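Local coordinates for protein acetyl-CoA acetyltransferase (Mycobacterium smegmatis, PDB 4EGV) that probably has acyltransferase activity, as a monomeric thiolase-like protein that adds a further C-terminal domain to the thiolase fold, at residues A[186-189]-A[193-196]; A[200-205]-A[211-216]; A[229-234]-A[374-379]; A[253-256]-A[260-263]. One frame throughout, in Å; residues are numbered along the deposited sequence.

Contact 1 (A[186-189]-A[193-196])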
loop_
_atom_site.group_PDB
_atom_site.type_symbol
_atom_site.label_atom_id
_atom_site.label_comp_id
_atom_site.label_asym_id
_atom_site.label_seq_id
_atom_site.Cartn_x
_atom_site.Cartn_y
_atom_site.Cartn_z
ATOM N N HIS A 186 21.132 -9.824 -6.451
ATOM C CA HIS A 186 21.715 -9.603 -5.146
ATOM C C HIS A 186 20.827 -10.076 -4.020
ATOM O O HIS A 186 21.252 -10.181 -2.904
ATOM C CB HIS A 186 22.082 -8.141 -4.955
ATOM C CG HIS A 186 23.464 -7.817 -5.391
ATOM N ND1 HIS A 186 23.762 -7.434 -6.670
ATOM C CD2 HIS A 186 24.629 -7.834 -4.726
ATOM C CE1 HIS A 186 25.052 -7.224 -6.775
ATOM N NE2 HIS A 186 25.598 -7.460 -5.607
ATOM N N GLY A 187 19.587 -10.383 -4.315
ATOM C CA GLY A 187 18.757 -10.966 -3.300
ATOM C C GLY A 187 17.494 -10.208 -3.106
ATOM O O GLY A 187 16.606 -10.644 -2.428
ATOM N N LEU A 188 17.412 -9.059 -3.723
ATOM C CA LEU A 188 16.203 -8.302 -3.643
ATOM C C LEU A 188 15.143 -8.842 -4.562
ATOM O O LEU A 188 14.794 -8.239 -5.555
ATOM C CB LEU A 188 16.477 -6.866 -3.984
ATOM C CG LEU A 188 17.833 -6.334 -3.590
ATOM C CD1 LEU A 188 17.619 -5.060 -2.928
ATOM C CD2 LEU A 188 18.473 -7.296 -2.693
ATOM N N ILE A 189 14.597 -9.987 -4.216
ATOM C CA ILE A 189 13.507 -10.485 -5.020
ATOM C C ILE A 189 12.138 -10.353 -4.331
ATOM O O ILE A 189 11.215 -9.829 -4.901
ATOM C CB ILE A 189 13.788 -11.884 -5.598
ATOM C CG1 ILE A 189 12.488 -12.501 -6.095
ATOM C CG2 ILE A 189 14.446 -12.758 -4.591
ATOM C CD1 ILE A 189 12.231 -12.281 -7.562
ATOM N N VAL A 193 12.550 -8.461 2.342
ATOM C CA VAL A 193 13.943 -8.156 2.340
ATOM C C VAL A 193 14.225 -6.680 1.877
ATOM O O VAL A 193 15.124 -5.999 2.380
ATOM C CB VAL A 193 14.693 -9.246 1.542
ATOM C CG1 VAL A 193 14.724 -8.938 0.067
ATOM C CG2 VAL A 193 16.093 -9.367 2.034
ATOM N N GLN A 194 13.426 -6.194 0.943
ATOM C CA GLN A 194 13.603 -4.852 0.397
ATOM C C GLN A 194 13.068 -3.775 1.296
ATOM O O GLN A 194 13.639 -2.704 1.355
ATOM C CB GLN A 194 12.937 -4.748 -0.959
ATOM C CG GLN A 194 13.929 -4.580 -2.066
ATOM C CD GLN A 194 13.420 -5.061 -3.398
ATOM O OE1 GLN A 194 12.920 -6.189 -3.524
ATOM N NE2 GLN A 194 13.543 -4.203 -4.415
ATOM N N TYR A 195 11.968 -4.073 1.985
ATOM C CA TYR A 195 11.431 -3.216 3.005
ATOM C C TYR A 195 12.303 -3.135 4.232
ATOM O O TYR A 195 12.258 -2.138 4.939
ATOM C CB TYR A 195 10.017 -3.639 3.390
ATOM C CG TYR A 195 8.962 -2.956 2.546
ATOM C CD1 TYR A 195 8.626 -1.608 2.745
ATOM C CD2 TYR A 195 8.332 -3.644 1.512
ATOM C CE1 TYR A 195 7.669 -0.993 1.950
ATOM C CE2 TYR A 195 7.370 -3.038 0.713
ATOM C CZ TYR A 195 7.043 -1.727 0.938
ATOM O OH TYR A 195 6.121 -1.146 0.137
ATOM N N GLY A 196 13.080 -4.187 4.474
ATOM C CA GLY A 196 14.037 -4.217 5.543
ATOM C C GLY A 196 15.074 -3.148 5.369
ATOM O O GLY A 196 15.456 -2.490 6.344
#
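Leu188 and Gln194 carry most of this contact, and they do it without a hydrogen bond across the segments. The apolar part comes first. The two side chains cross at about a right angle. Leu188 CB lies 3.6 Å from Gln194 CD, so the root of the leucine meets the amide carbon. Further out, Leu188 CD1 packs on the aliphatic part of the glutamine, 3.8 Å from Gln194 CG. Val193 adds a second apolar touch from the start of the helix. Its CG1 stands between the backbone N and the carbonyl carbon, chi1 86°, and this branch does the touching. Val193 CG1 approaches Leu188 CA at 4.0 Å and also rests 3.6 Å from Gly187 O.

The polar part is a proximity, not a bond. Gln194 OE1 comes within 3.4 Å of Leu188 O, and both atoms are acceptors. Leu188 is the centre of an inverse gamma turn. That turn is closed by a weak bond from Ile189 N to Gly187 O, 2.8 Å between the two atoms.

Neighbours place the segments. His186 ND1 bonds to Tyr182 O and NE2 to Asn515 N, which ties the loop to a segment near the C-terminus, just before strand 516-519. On helix 191-206, Tyr195 stacks on Phe346 and its OH accepts from Ala412 N.

The loop therefore folds back on the helix that follows it mainly by van der Waals contact. Several polar atoms of the region, such as His186 ND1 and NE2 and Tyr195 OH, bond outside the two segments.

Contact 2 (A[200-205]-A[211-216])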
loop_
_atom_site.group_PDB
_atom_site.type_symbol
_atom_site.label_atom_id
_atom_site.label_comp_id
_atom_site.label_asym_id
_atom_site.label_seq_id
_atom_site.Cartn_x
_atom_site.Cartn_y
_atom_site.Cartn_z
ATOM N N ASN A 200 15.721 0.114 7.789
ATOM C CA ASN A 200 16.977 0.334 8.453
ATOM C C ASN A 200 17.613 1.634 8.021
ATOM O O ASN A 200 18.346 2.234 8.742
ATOM C CB ASN A 200 17.905 -0.840 8.237
ATOM C CG ASN A 200 17.627 -1.957 9.139
ATOM O OD1 ASN A 200 17.212 -1.771 10.224
ATOM N ND2 ASN A 200 17.849 -3.124 8.683
ATOM N N ALA A 201 17.270 2.085 6.843
ATOM C CA ALA A 201 17.656 3.425 6.379
ATOM C C ALA A 201 16.959 4.582 7.145
ATOM O O ALA A 201 17.550 5.649 7.331
ATOM C CB ALA A 201 17.475 3.551 4.886
ATOM N N ARG A 202 15.722 4.357 7.583
ATOM C CA ARG A 202 14.970 5.333 8.353
ATOM C C ARG A 202 15.480 5.345 9.786
ATOM O O ARG A 202 15.502 6.378 10.456
ATOM C CB ARG A 202 13.481 4.998 8.324
ATOM C CG ARG A 202 12.596 5.974 9.035
ATOM C CD ARG A 202 11.161 5.568 9.038
ATOM N NE ARG A 202 10.399 6.447 9.908
ATOM C CZ ARG A 202 10.177 6.228 11.205
ATOM N NH1 ARG A 202 10.636 5.126 11.769
ATOM N NH2 ARG A 202 9.486 7.111 11.936
ATOM N N ARG A 203 15.899 4.183 10.252
ATOM C CA ARG A 203 16.507 4.093 11.566
ATOM C C ARG A 203 17.815 4.880 11.653
ATOM O O ARG A 203 18.092 5.507 12.678
ATOM C CB ARG A 203 16.728 2.644 11.977
ATOM C CG ARG A 203 17.227 2.537 13.390
ATOM C CD ARG A 203 17.439 1.152 13.872
ATOM N NE ARG A 203 18.539 0.478 13.195
ATOM C CZ ARG A 203 19.820 0.602 13.505
ATOM N NH1 ARG A 203 20.172 1.388 14.476
ATOM N NH2 ARG A 203 20.744 -0.068 12.845
ATOM N N ALA A 204 18.603 4.831 10.577
ATOM C CA ALA A 204 19.814 5.645 10.423
ATOM C C ALA A 204 19.538 7.132 10.549
ATOM O O ALA A 204 20.052 7.767 11.448
ATOM C CB ALA A 204 20.479 5.348 9.101
ATOM N N ARG A 205 18.703 7.674 9.661
ATOM C CA ARG A 205 18.345 9.091 9.698
ATOM C C ARG A 205 17.827 9.581 11.057
ATOM O O ARG A 205 18.196 10.655 11.478
ATOM C CB ARG A 205 17.376 9.472 8.578
ATOM C CG ARG A 205 17.252 10.984 8.414
ATOM C CD ARG A 205 16.071 11.404 7.584
ATOM N NE ARG A 205 14.775 11.139 8.213
ATOM C CZ ARG A 205 13.950 10.167 7.838
ATOM N NH1 ARG A 205 14.293 9.342 6.855
ATOM N NH2 ARG A 205 12.791 10.007 8.455
ATOM N N ALA A 211 17.041 -1.654 19.373
ATOM C CA ALA A 211 15.963 -1.964 20.325
ATOM C C ALA A 211 14.918 -0.875 20.417
ATOM O O ALA A 211 13.755 -1.186 20.585
ATOM C CB ALA A 211 16.521 -2.279 21.721
ATOM N N ASP A 212 15.337 0.388 20.317
ATOM C CA ASP A 212 14.425 1.541 20.334
ATOM C C ASP A 212 13.454 1.558 19.135
ATOM O O ASP A 212 12.252 1.815 19.277
ATOM C CB ASP A 212 15.230 2.848 20.359
ATOM C CG ASP A 212 15.456 3.415 21.787
ATOM O OD1 ASP A 212 14.811 2.963 22.754
ATOM O OD2 ASP A 212 16.293 4.346 21.917
ATOM N N TYR A 213 14.008 1.276 17.957
ATOM C CA TYR A 213 13.263 1.212 16.721
ATOM C C TYR A 213 12.317 0.040 16.738
ATOM O O TYR A 213 11.193 0.137 16.301
ATOM C CB TYR A 213 14.208 1.104 15.547
ATOM C CG TYR A 213 13.530 1.445 14.257
ATOM C CD1 TYR A 213 13.420 2.769 13.825
ATOM C CD2 TYR A 213 12.962 0.445 13.464
ATOM C CE1 TYR A 213 12.781 3.069 12.647
ATOM C CE2 TYR A 213 12.310 0.739 12.295
ATOM C CZ TYR A 213 12.218 2.041 11.884
ATOM O OH TYR A 213 11.564 2.295 10.697
ATOM N N ARG A 214 12.769 -1.082 17.255
ATOM C CA ARG A 214 11.889 -2.211 17.377
ATOM C C ARG A 214 10.669 -1.894 18.259
ATOM O O ARG A 214 9.581 -2.387 18.011
ATOM C CB ARG A 214 12.656 -3.448 17.845
ATOM C CG ARG A 214 11.822 -4.696 17.758
ATOM C CD ARG A 214 12.489 -5.953 17.320
ATOM N NE ARG A 214 13.191 -6.729 18.344
ATOM C CZ ARG A 214 14.498 -6.955 18.326
ATOM N NH1 ARG A 214 15.260 -6.457 17.375
ATOM N NH2 ARG A 214 15.058 -7.678 19.258
ATOM N N LEU A 215 10.845 -1.024 19.251
ATOM C CA LEU A 215 9.732 -0.586 20.100
ATOM C C LEU A 215 8.771 0.320 19.339
ATOM O O LEU A 215 7.544 0.215 19.494
ATOM C CB LEU A 215 10.247 0.096 21.377
ATOM C CG LEU A 215 9.265 0.757 22.354
ATOM C CD1 LEU A 215 8.548 -0.250 23.212
ATOM C CD2 LEU A 215 9.954 1.801 23.217
ATOM N N ALA A 216 9.328 1.210 18.522
ATOM C CA ALA A 216 8.516 2.114 17.743
ATOM C C ALA A 216 7.582 1.342 16.810
ATOM O O ALA A 216 6.398 1.669 16.715
ATOM C CB ALA A 216 9.399 3.088 16.964
#
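Tyr213 reaches from helix 210-230 to the preceding helix 191-206 and lies against two consecutive arginines. The apolar contact is with Arg203. Its CB sits over one ring face, 4.1 Å from the centroid of the Tyr213 ring and 23° off the ring normal, which makes a CH-pi contact. The methylene chain continues toward the root of the tyrosine, and Arg203 CD comes 3.6 Å from Tyr213 CB. CG of the arginine is anti to the backbone N, chi1 -174°, which carries the methylenes obliquely over the CD1 side of the ring.

The polar contact is with Arg202, whose chain is extended from CG to NE and crosses the tyrosine at about a right angle. Arg202 NH1 gives a weak hydrogen bond to Tyr213 OH, 3.2 Å long with an N-H...O angle of 149°. The hydroxyl also bonds to Glu199 OE1.

Stronger partners of both arginines lie elsewhere. Arg202 NE forms a salt bridge with Asp355 and its guanidinium makes a cation-pi contact with Phe351. Arg203 pairs with Asp500 through NH1 and bonds to Tyr460 OH through NH2, so it links this helix to the C-terminal region.

Two consecutive helices, 191-206 and 210-230, joined by a short link, pack against each other here. They lie in the long excursion between strands 136-143 and 271-279, consistent with the loop domain of the thiolase fold.

Contact 3 (A[229-234]-A[374-379])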
loop_
_atom_site.group_PDB
_atom_site.type_symbol
_atom_site.label_atom_id
_atom_site.label_comp_id
_atom_site.label_asym_id
_atom_site.label_seq_id
_atom_site.Cartn_x
_atom_site.Cartn_y
_atom_site.Cartn_z
ATOM N N ALA A 229 -8.865 -7.277 14.984
ATOM C CA ALA A 229 -9.512 -8.393 15.684
ATOM C C ALA A 229 -11.031 -8.224 15.789
ATOM O O ALA A 229 -11.775 -9.210 15.843
ATOM C CB ALA A 229 -8.890 -8.633 17.042
ATOM N N LYS A 230 -11.483 -6.975 15.772
ATOM C CA LYS A 230 -12.909 -6.655 15.831
ATOM C C LYS A 230 -13.549 -6.509 14.460
ATOM O O LYS A 230 -14.755 -6.328 14.351
ATOM C CB LYS A 230 -13.139 -5.377 16.631
ATOM C CG LYS A 230 -12.860 -5.501 18.126
ATOM C CD LYS A 230 -12.728 -4.091 18.734
ATOM C CE LYS A 230 -12.184 -4.182 20.149
ATOM N NZ LYS A 230 -11.445 -2.964 20.605
ATOM N N ASN A 231 -12.736 -6.578 13.417
ATOM C CA ASN A 231 -13.231 -6.571 12.059
ATOM C C ASN A 231 -13.632 -8.002 11.659
ATOM O O ASN A 231 -12.787 -8.892 11.639
ATOM C CB ASN A 231 -12.153 -5.983 11.140
ATOM C CG ASN A 231 -12.615 -5.799 9.695
ATOM O OD1 ASN A 231 -13.626 -6.315 9.276
ATOM N ND2 ASN A 231 -11.848 -5.055 8.937
ATOM N N PRO A 232 -14.937 -8.233 11.375
ATOM C CA PRO A 232 -15.413 -9.578 10.958
ATOM C C PRO A 232 -14.771 -10.073 9.643
ATOM O O PRO A 232 -14.621 -11.260 9.425
ATOM C CB PRO A 232 -16.919 -9.395 10.778
ATOM C CG PRO A 232 -17.256 -7.998 11.289
ATOM C CD PRO A 232 -16.015 -7.217 11.381
ATOM N N TYR A 233 -14.370 -9.150 8.792
ATOM C CA TYR A 233 -13.786 -9.491 7.531
ATOM C C TYR A 233 -12.355 -9.937 7.651
ATOM O O TYR A 233 -11.802 -10.441 6.695
ATOM C CB TYR A 233 -13.892 -8.320 6.582
ATOM C CG TYR A 233 -15.288 -8.079 6.083
ATOM C CD1 TYR A 233 -15.893 -8.969 5.196
ATOM C CD2 TYR A 233 -16.011 -6.954 6.481
ATOM C CE1 TYR A 233 -17.157 -8.753 4.723
ATOM C CE2 TYR A 233 -17.307 -6.729 5.990
ATOM C CZ TYR A 233 -17.849 -7.646 5.115
ATOM O OH TYR A 233 -19.081 -7.497 4.628
ATOM N N SER A 234 -11.761 -9.757 8.830
ATOM C CA SER A 234 -10.422 -10.281 9.118
ATOM C C SER A 234 -10.422 -11.795 9.120
ATOM O O SER A 234 -11.324 -12.439 9.651
ATOM C CB SER A 234 -9.923 -9.825 10.461
ATOM O OG SER A 234 -9.668 -8.466 10.446
ATOM N N PRO A 374 -0.540 -7.330 7.810
ATOM C CA PRO A 374 -0.242 -8.573 8.448
ATOM C C PRO A 374 -1.570 -9.111 8.961
ATOM O O PRO A 374 -1.932 -10.223 8.622
ATOM C CB PRO A 374 0.682 -8.164 9.577
ATOM C CG PRO A 374 1.120 -6.913 9.237
ATOM C CD PRO A 374 0.101 -6.229 8.516
ATOM N N PHE A 375 -2.281 -8.302 9.740
ATOM C CA PHE A 375 -3.321 -8.748 10.636
ATOM C C PHE A 375 -4.646 -9.040 9.995
ATOM O O PHE A 375 -5.295 -9.944 10.352
ATOM C CB PHE A 375 -3.494 -7.762 11.794
ATOM C CG PHE A 375 -2.224 -7.249 12.359
ATOM C CD1 PHE A 375 -1.445 -8.026 13.153
ATOM C CD2 PHE A 375 -1.785 -5.993 12.072
ATOM C CE1 PHE A 375 -0.268 -7.538 13.631
ATOM C CE2 PHE A 375 -0.642 -5.540 12.558
ATOM C CZ PHE A 375 0.114 -6.297 13.336
ATOM N N PHE A 376 -5.029 -8.226 9.051
ATOM C CA PHE A 376 -6.278 -8.344 8.318
ATOM C C PHE A 376 -6.317 -9.593 7.442
ATOM O O PHE A 376 -7.368 -10.197 7.292
ATOM C CB PHE A 376 -6.571 -7.077 7.493
ATOM C CG PHE A 376 -7.858 -7.146 6.676
ATOM C CD1 PHE A 376 -9.106 -7.161 7.293
ATOM C CD2 PHE A 376 -7.821 -7.171 5.283
ATOM C CE1 PHE A 376 -10.283 -7.205 6.545
ATOM C CE2 PHE A 376 -8.996 -7.220 4.527
ATOM C CZ PHE A 376 -10.223 -7.261 5.166
ATOM N N GLY A 377 -5.160 -9.965 6.893
ATOM C CA GLY A 377 -5.013 -11.095 5.998
ATOM C C GLY A 377 -4.883 -10.654 4.567
ATOM O O GLY A 377 -5.507 -9.668 4.147
ATOM N N GLY A 378 -4.065 -11.373 3.812
ATOM C CA GLY A 378 -3.917 -11.089 2.395
ATOM C C GLY A 378 -2.484 -10.877 1.990
ATOM O O GLY A 378 -1.650 -10.627 2.825
ATOM N N LEU A 379 -2.227 -10.993 0.692
ATOM C CA LEU A 379 -0.905 -10.875 0.097
ATOM C C LEU A 379 -0.453 -9.454 -0.068
ATOM O O LEU A 379 0.733 -9.201 -0.153
ATOM C CB LEU A 379 -0.862 -11.540 -1.276
ATOM C CG LEU A 379 -1.085 -13.065 -1.254
ATOM C CD1 LEU A 379 -1.173 -13.645 -2.705
ATOM C CD2 LEU A 379 -0.162 -13.852 -0.281
#
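Phe376 puts the CD1-CE1 side of its ring against the turn at Asn231 to Ser234. Ser234 OG is at the ring edge, near its plane, 3.5 Å from Phe376 CD1. Asn231 ND2 comes in obliquely, 3.6 Å from Phe376 CE1. The amide and ring planes are 35° apart. Tyr233 adds its CB, 3.8 Å from Phe376 CE1, while its ring leads away. The phenylalanine CG is anti to the backbone N, chi1 179°, which swings the ring toward this cluster. At the backbone, Ser234 CA makes a CA-H...O contact of 3.6 Å with Phe376 O.

The next shell fixes the turn. Tyr233 N bonds to Asn231 OD1 at 3.0 Å, forming an Asx turn, with the donor above the carbonyl plane. Ser234 N bonds to Asn231 O at 3.1 Å and closes a type I beta turn from Asn231 to Ser234, which overlaps the Asx turn. Asn231 ND2 is held by Thr370 O, and Ser234 OG by Ala228 O. Both polar groups beside the ring therefore have partners elsewhere. Backbone bonding between Phe376 and Ser235 extends the link, and His386 meets the phenylalanine ring at a steep angle.

The site joins two helix ends. An Asx turn nested in a type I turn follows helix 210-230, and Gly377, with positive phi, ends helix 373-376.

Contact 4 (A[253-256]-A[260-263])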
loop_
_atom_site.group_PDB
_atom_site.type_symbol
_atom_site.label_atom_id
_atom_site.label_comp_id
_atom_site.label_asym_id
_atom_site.label_seq_id
_atom_site.Cartn_x
_atom_site.Cartn_y
_atom_site.Cartn_z
ATOM N N ARG A 253 10.076 -15.474 15.947
ATOM C CA ARG A 253 11.488 -15.395 15.588
ATOM C C ARG A 253 11.782 -14.375 14.480
ATOM O O ARG A 253 10.930 -14.047 13.653
ATOM C CB ARG A 253 12.041 -16.782 15.220
ATOM C CG ARG A 253 11.351 -17.405 14.033
ATOM C CD ARG A 253 11.855 -18.784 13.635
ATOM N NE ARG A 253 11.259 -19.144 12.338
ATOM C CZ ARG A 253 9.966 -19.462 12.129
ATOM N NH1 ARG A 253 9.081 -19.504 13.139
ATOM N NH2 ARG A 253 9.551 -19.743 10.893
HETATM N N MSE A 254 13.011 -13.874 14.505
HETATM C CA MSE A 254 13.548 -12.999 13.480
HETATM C C MSE A 254 13.480 -13.675 12.101
HETATM O O MSE A 254 14.003 -14.757 11.937
HETATM C CB MSE A 254 14.995 -12.605 13.841
HETATM C CG MSE A 254 15.125 -11.598 14.989
HETATM SE SE MSE A 254 14.184 -9.841 14.653
HETATM C CE MSE A 254 15.533 -8.953 13.516
ATOM N N ILE A 255 12.816 -13.030 11.140
ATOM C CA ILE A 255 12.711 -13.501 9.741
ATOM C C ILE A 255 13.687 -12.766 8.822
ATOM O O ILE A 255 14.587 -13.347 8.275
ATOM C CB ILE A 255 11.265 -13.293 9.174
ATOM C CG1 ILE A 255 10.236 -14.068 9.989
ATOM C CG2 ILE A 255 11.144 -13.713 7.674
ATOM C CD1 ILE A 255 10.020 -15.542 9.557
ATOM N N VAL A 256 13.449 -11.480 8.643
ATOM C CA VAL A 256 14.289 -10.613 7.846
ATOM C C VAL A 256 14.468 -9.322 8.667
ATOM O O VAL A 256 13.500 -8.803 9.191
ATOM C CB VAL A 256 13.645 -10.368 6.444
ATOM C CG1 VAL A 256 14.202 -9.151 5.800
ATOM C CG2 VAL A 256 13.815 -11.592 5.523
ATOM N N PRO A 260 10.495 -9.196 13.338
ATOM C CA PRO A 260 10.099 -10.479 13.914
ATOM C C PRO A 260 8.884 -11.018 13.204
ATOM O O PRO A 260 8.100 -10.256 12.669
ATOM C CB PRO A 260 9.768 -10.149 15.363
ATOM C CG PRO A 260 9.893 -8.663 15.510
ATOM C CD PRO A 260 10.172 -8.046 14.212
ATOM N N ARG A 261 8.751 -12.337 13.199
ATOM C CA ARG A 261 7.647 -13.015 12.532
ATOM C C ARG A 261 6.245 -12.439 12.741
ATOM O O ARG A 261 5.527 -12.367 11.794
ATOM C CB ARG A 261 7.626 -14.493 12.878
ATOM C CG ARG A 261 7.033 -15.342 11.790
ATOM C CD ARG A 261 6.770 -16.761 12.260
ATOM N NE ARG A 261 5.360 -17.092 12.154
ATOM C CZ ARG A 261 4.445 -17.048 13.127
ATOM N NH1 ARG A 261 4.736 -16.688 14.374
ATOM N NH2 ARG A 261 3.194 -17.377 12.834
ATOM N N LEU A 262 5.835 -12.063 13.955
ATOM C CA LEU A 262 4.436 -11.647 14.183
ATOM C C LEU A 262 4.078 -10.341 13.511
ATOM O O LEU A 262 2.914 -10.011 13.362
ATOM C CB LEU A 262 4.086 -11.574 15.662
ATOM C CG LEU A 262 3.999 -12.910 16.381
ATOM C CD1 LEU A 262 3.529 -12.680 17.780
ATOM C CD2 LEU A 262 3.065 -13.869 15.665
HETATM N N MSE A 263 5.097 -9.625 13.080
HETATM C CA MSE A 263 4.971 -8.325 12.479
HETATM C C MSE A 263 4.902 -8.409 10.957
HETATM O O MSE A 263 4.803 -7.390 10.282
HETATM C CB MSE A 263 6.203 -7.541 12.888
HETATM C CG MSE A 263 6.165 -6.052 12.661
HETATM SE SE MSE A 263 6.961 -5.163 14.234
HETATM C CE MSE A 263 5.355 -5.139 15.302
#
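Arg261 is the side chain that reaches across the 253-256 segment, obliquely to the side chains of Arg253 and Ile255. Its own backbone N first gives a hydrogen bond to Arg253 O, 2.8 Å long with an N-H...O angle of 151°. CB of Arg261 then sits 3.4 Å from the same Arg253 O. CG is anti to the backbone N, chi1 -151°, and touches Ile255, with Arg261 CG 3.7 Å from Ile255 CD1. Arg261 CD lies 3.7 Å from Arg253 NH1, obliquely to that guanidinium. At NE the neighbour is a like charge, as Arg253 NH1 stands 4.5 Å from Arg261 NE. The two guanidinium planes are nearly parallel, 5° apart. At the tip, Arg261 NH1 makes a weak hydrogen bond to Ser251 O, a carbonyl partner that may slightly ease the closeness of the two charges.

Met254 and Pro260 form an antiparallel non-hydrogen-bonded pair, CA to CA 4.3 Å, with side chains that diverge. Met254 is present as selenomethionine. Its SE curls back to 4.0 Å from Pro260 N.

This pairing belongs to a minimal, weakly bonded two-stranded antiparallel sheet of 254-256 and 259-260. Backbone bonds also join Ile255 to Tyr464. Within the short 3-10 segment 261-263, Leu262 packs on Leu245 of helix 242-246, and Met263, also a selenomethionine, packs on Met217 and Phe221 of helix 210-230.

Contacts 2 and 3 are buried, contact 1 is partly so, and contact 4 is at the surface. Contacts 1 and 2 share helix 191-206, while contacts 2 and 3 share helix 210-230, with the centres of the two contacts about 26 Å apart. Contact 4 lies in the loop closed by contact 3 and touches all three others: Val256 meets Val193, Pro260 meets Arg214, and Pro374 and Phe375 meet the backbone of Met263 and Leu262. The chemistry differs with place. The buried pair each use an aromatic ring, beside arginines in contact 2 and a polar turn in contact 3. Contact 1 relies on aliphatic packing. At the surface, contact 4 combines a backbone bond with neighbouring arginines.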